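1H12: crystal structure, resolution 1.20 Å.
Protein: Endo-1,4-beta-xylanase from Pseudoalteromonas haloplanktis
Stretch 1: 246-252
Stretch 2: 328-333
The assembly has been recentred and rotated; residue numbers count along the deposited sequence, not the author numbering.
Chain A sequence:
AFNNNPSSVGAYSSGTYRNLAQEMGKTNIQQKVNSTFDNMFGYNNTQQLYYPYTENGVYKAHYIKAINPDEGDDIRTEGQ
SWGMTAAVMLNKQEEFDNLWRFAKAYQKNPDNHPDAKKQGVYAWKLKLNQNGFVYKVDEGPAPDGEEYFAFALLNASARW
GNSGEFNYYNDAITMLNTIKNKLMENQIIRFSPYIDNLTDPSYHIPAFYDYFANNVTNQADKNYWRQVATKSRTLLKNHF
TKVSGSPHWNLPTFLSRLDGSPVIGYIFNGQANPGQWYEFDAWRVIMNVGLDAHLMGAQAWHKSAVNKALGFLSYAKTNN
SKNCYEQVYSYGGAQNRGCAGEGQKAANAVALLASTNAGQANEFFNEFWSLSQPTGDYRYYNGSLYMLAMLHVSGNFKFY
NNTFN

Stretch 1 246-252: SPHWNLP
Stretch 2 328-333: VYSYGG

The contact between 246-252 and 328-333 is a small packing of two tight turns, burying 285 Å² over both sides, with no direct hydrogen bond across it and one water joining the two segments.

Each segment is built around a type I' turn. In the first, which has no regular helix or strand, the turn runs from His-248 to Leu-251, with Trp-249 (phi/psi 53/46) and Asn-250 (79/7) at its central positions. A cis peptide bond precedes Pro-247 (-100/-3), whose ring is C-gamma endo; His-248 follows at -90/-14 and Leu-251 leaves the turn at -106/136. In the second, strand residues Tyr-329 (-124/152) and Ser-330 (-141/123) lead into a turn from Ser-330 to Gly-333, with Tyr-331 (54/36) and Gly-332 (80/2) at the centre. This turn is closed by two backbone hydrogen bonds, Ser-330 N to Gly-333 O and Gly-333 N to Ser-330 O, both 2.9 Å.

The register is set by two close approaches: the CA atoms of His-248 and Tyr-331 lie 4.3 Å apart, and those of Trp-249 and Gly-332 5.2 Å. Such proximity leaves backbone atoms in direct contact. Pro-247 O sits 3.1 Å from Tyr-331 CA, a CA-H...O contact whose angle at the hydrogen, 124°, is far from linear. The same Pro-247 O is 3.4 Å from Tyr-331 O, but both are acceptors and no hydrogen bond can join them.

Tyr-331 contributes the largest covered area, 89 Å². Its CA-to-CB bond points sideways, yet chi1 of -62° (m) and chi2 of -61° bring the ring nearer the first segment. There Pro-247 CB packs 3.9 Å from Tyr-331 CD1, an apolar contact. The His-248 side chain (chi1 -61°, m; chi2 -73°) starts away from the other segment, but its end returns, placing His-248 CE1 3.6 Å from Tyr-331 CE1. The His-248 and Tyr-331 ring planes differ by 25° and the centroids of these two rings are 5.3 Å apart; the rings are slid so far that they barely overlap. A water then links His-248 ND1, at 2.8 Å, with Tyr-331 N, from which it accepts a hydrogen bond at 3.0 Å, so the imidazole is tied to the turn backbone as well as packed near the phenol ring.

The CA-to-CB bond of Trp-249 points toward the second turn; its chi1 is -64° (m) and its chi2 107°. Tyr-331 O lies at the edge of its ring, 3.7 Å from Trp-249 CD1, while Trp-249 CB is 4.1 Å from Gly-332 CA. The absence of a side chain at Gly-332 matters here: an ideal CB would point toward the first segment and fall 2.8 Å from Trp-249 CD1, a clash. The backbone angles alone also call for glycine, because that CB would be jammed against the carbonyl oxygen of Tyr-331.

A separate apolar contact joins buried Leu-251 (chi1 -67°, m; chi2 179°, t) and Tyr-329 (chi1 -72°, m; chi2 87°). Both CA-to-CB bonds point toward the opposing segment, and Leu-251 CD1 meets Tyr-329 CB at 3.9 Å.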

# COMPACT_ATOMS: atom_id res chain seq x y z
N SER A 246 25.79 2.99 -8.39
CA SER A 246 26.45 2.62 -7.17
C SER A 246 26.16 3.60 -6.08
O SER A 246 26.20 4.80 -6.36
CB SER A 246 27.98 2.57 -7.43
OG SER A 246 28.63 2.14 -6.29
N PRO A 247 25.96 3.20 -4.82
CA PRO A 247 26.02 1.81 -4.34
C PRO A 247 24.71 1.10 -4.16
O PRO A 247 24.72 -0.09 -3.80
CB PRO A 247 26.68 2.01 -2.96
CG PRO A 247 26.03 3.29 -2.46
CD PRO A 247 25.94 4.14 -3.65
N HIS A 248 23.58 1.78 -4.37
CA HIS A 248 22.27 1.16 -4.10
C HIS A 248 21.68 0.41 -5.28
O HIS A 248 20.74 -0.37 -5.12
CB HIS A 248 21.28 2.21 -3.58
CG HIS A 248 21.72 2.83 -2.30
ND1 HIS A 248 21.67 2.16 -1.11
CD2 HIS A 248 22.23 4.07 -2.03
CE1 HIS A 248 22.18 2.95 -0.17
NE2 HIS A 248 22.52 4.12 -0.70
N TRP A 249 22.22 0.62 -6.48
CA TRP A 249 21.87 -0.14 -7.65
C TRP A 249 20.39 -0.20 -7.96
O TRP A 249 19.85 -1.23 -8.33
CB TRP A 249 22.57 -1.52 -7.65
CG TRP A 249 24.05 -1.36 -7.72
CD1 TRP A 249 24.97 -1.55 -6.71
CD2 TRP A 249 24.81 -0.87 -8.83
NE1 TRP A 249 26.25 -1.28 -7.16
CE2 TRP A 249 26.16 -0.82 -8.44
CE3 TRP A 249 24.45 -0.45 -10.12
CZ2 TRP A 249 27.17 -0.41 -9.31
CZ3 TRP A 249 25.49 -0.04 -10.99
CH2 TRP A 249 26.82 -0.03 -10.54
N ASN A 250 19.76 0.98 -7.88
CA ASN A 250 18.48 1.25 -8.53
C ASN A 250 17.26 0.71 -7.83
O ASN A 250 16.18 0.83 -8.35
CB ASN A 250 18.50 0.82 -10.00
CG ASN A 250 19.76 1.37 -10.69
OD1 ASN A 250 19.98 2.54 -10.66
ND2 ASN A 250 20.55 0.53 -11.23
N LEU A 251 17.40 0.16 -6.63
CA LEU A 251 16.25 -0.25 -5.82
C LEU A 251 16.06 0.73 -4.69
O LEU A 251 17.01 1.12 -3.99
CB LEU A 251 16.41 -1.68 -5.26
CG LEU A 251 16.39 -2.79 -6.27
CD1 LEU A 251 16.58 -4.13 -5.57
CD2 LEU A 251 15.08 -2.78 -7.08
N PRO A 252 14.79 1.13 -4.44
CA PRO A 252 14.49 1.98 -3.31
C PRO A 252 14.63 1.22 -2.00
O PRO A 252 14.68 -0.02 -2.00
CB PRO A 252 13.05 2.40 -3.59
CG PRO A 252 12.47 1.16 -4.25
CD PRO A 252 13.59 0.63 -5.13
N VAL A 328 14.92 -9.59 -0.70
CA VAL A 328 15.69 -8.59 0.04
C VAL A 328 17.07 -8.38 -0.60
O VAL A 328 17.84 -9.33 -0.82
CB VAL A 328 15.87 -8.96 1.50
CG1 VAL A 328 16.72 -7.92 2.24
CG2 VAL A 328 14.55 -9.13 2.21
N TYR A 329 17.35 -7.15 -0.94
CA TYR A 329 18.69 -6.72 -1.46
C TYR A 329 19.21 -5.61 -0.59
O TYR A 329 18.46 -4.81 -0.06
CB TYR A 329 18.61 -6.25 -2.93
CG TYR A 329 18.40 -7.40 -3.88
CD1 TYR A 329 17.13 -7.87 -4.18
CD2 TYR A 329 19.47 -8.03 -4.44
CE1 TYR A 329 16.97 -8.97 -5.00
CE2 TYR A 329 19.32 -9.17 -5.24
CZ TYR A 329 18.06 -9.64 -5.50
OH TYR A 329 17.85 -10.79 -6.26
N SER A 330 20.55 -5.51 -0.49
CA SER A 330 21.19 -4.39 0.18
C SER A 330 22.42 -4.02 -0.63
O SER A 330 23.25 -4.88 -0.93
CB SER A 330 21.63 -4.79 1.59
OG SER A 330 22.18 -3.68 2.26
N TYR A 331 22.51 -2.78 -1.05
CA TYR A 331 23.62 -2.34 -1.91
C TYR A 331 23.76 -3.21 -3.15
O TYR A 331 24.89 -3.49 -3.61
CB TYR A 331 24.91 -2.27 -1.13
CG TYR A 331 24.96 -1.30 0.01
CD1 TYR A 331 24.78 0.05 -0.18
CD2 TYR A 331 25.20 -1.72 1.29
CE1 TYR A 331 24.94 0.95 0.88
CE2 TYR A 331 25.32 -0.84 2.36
CZ TYR A 331 25.19 0.47 2.13
OH TYR A 331 25.37 1.41 3.14
N GLY A 332 22.62 -3.66 -3.69
CA GLY A 332 22.65 -4.50 -4.87
C GLY A 332 22.98 -5.98 -4.64
O GLY A 332 23.02 -6.73 -5.59
N GLY A 333 23.17 -6.36 -3.41
CA GLY A 333 23.52 -7.73 -3.04
C GLY A 333 22.39 -8.50 -2.42
O GLY A 333 21.73 -8.00 -1.50
O HOH W 1 20.63 -0.46 -0.73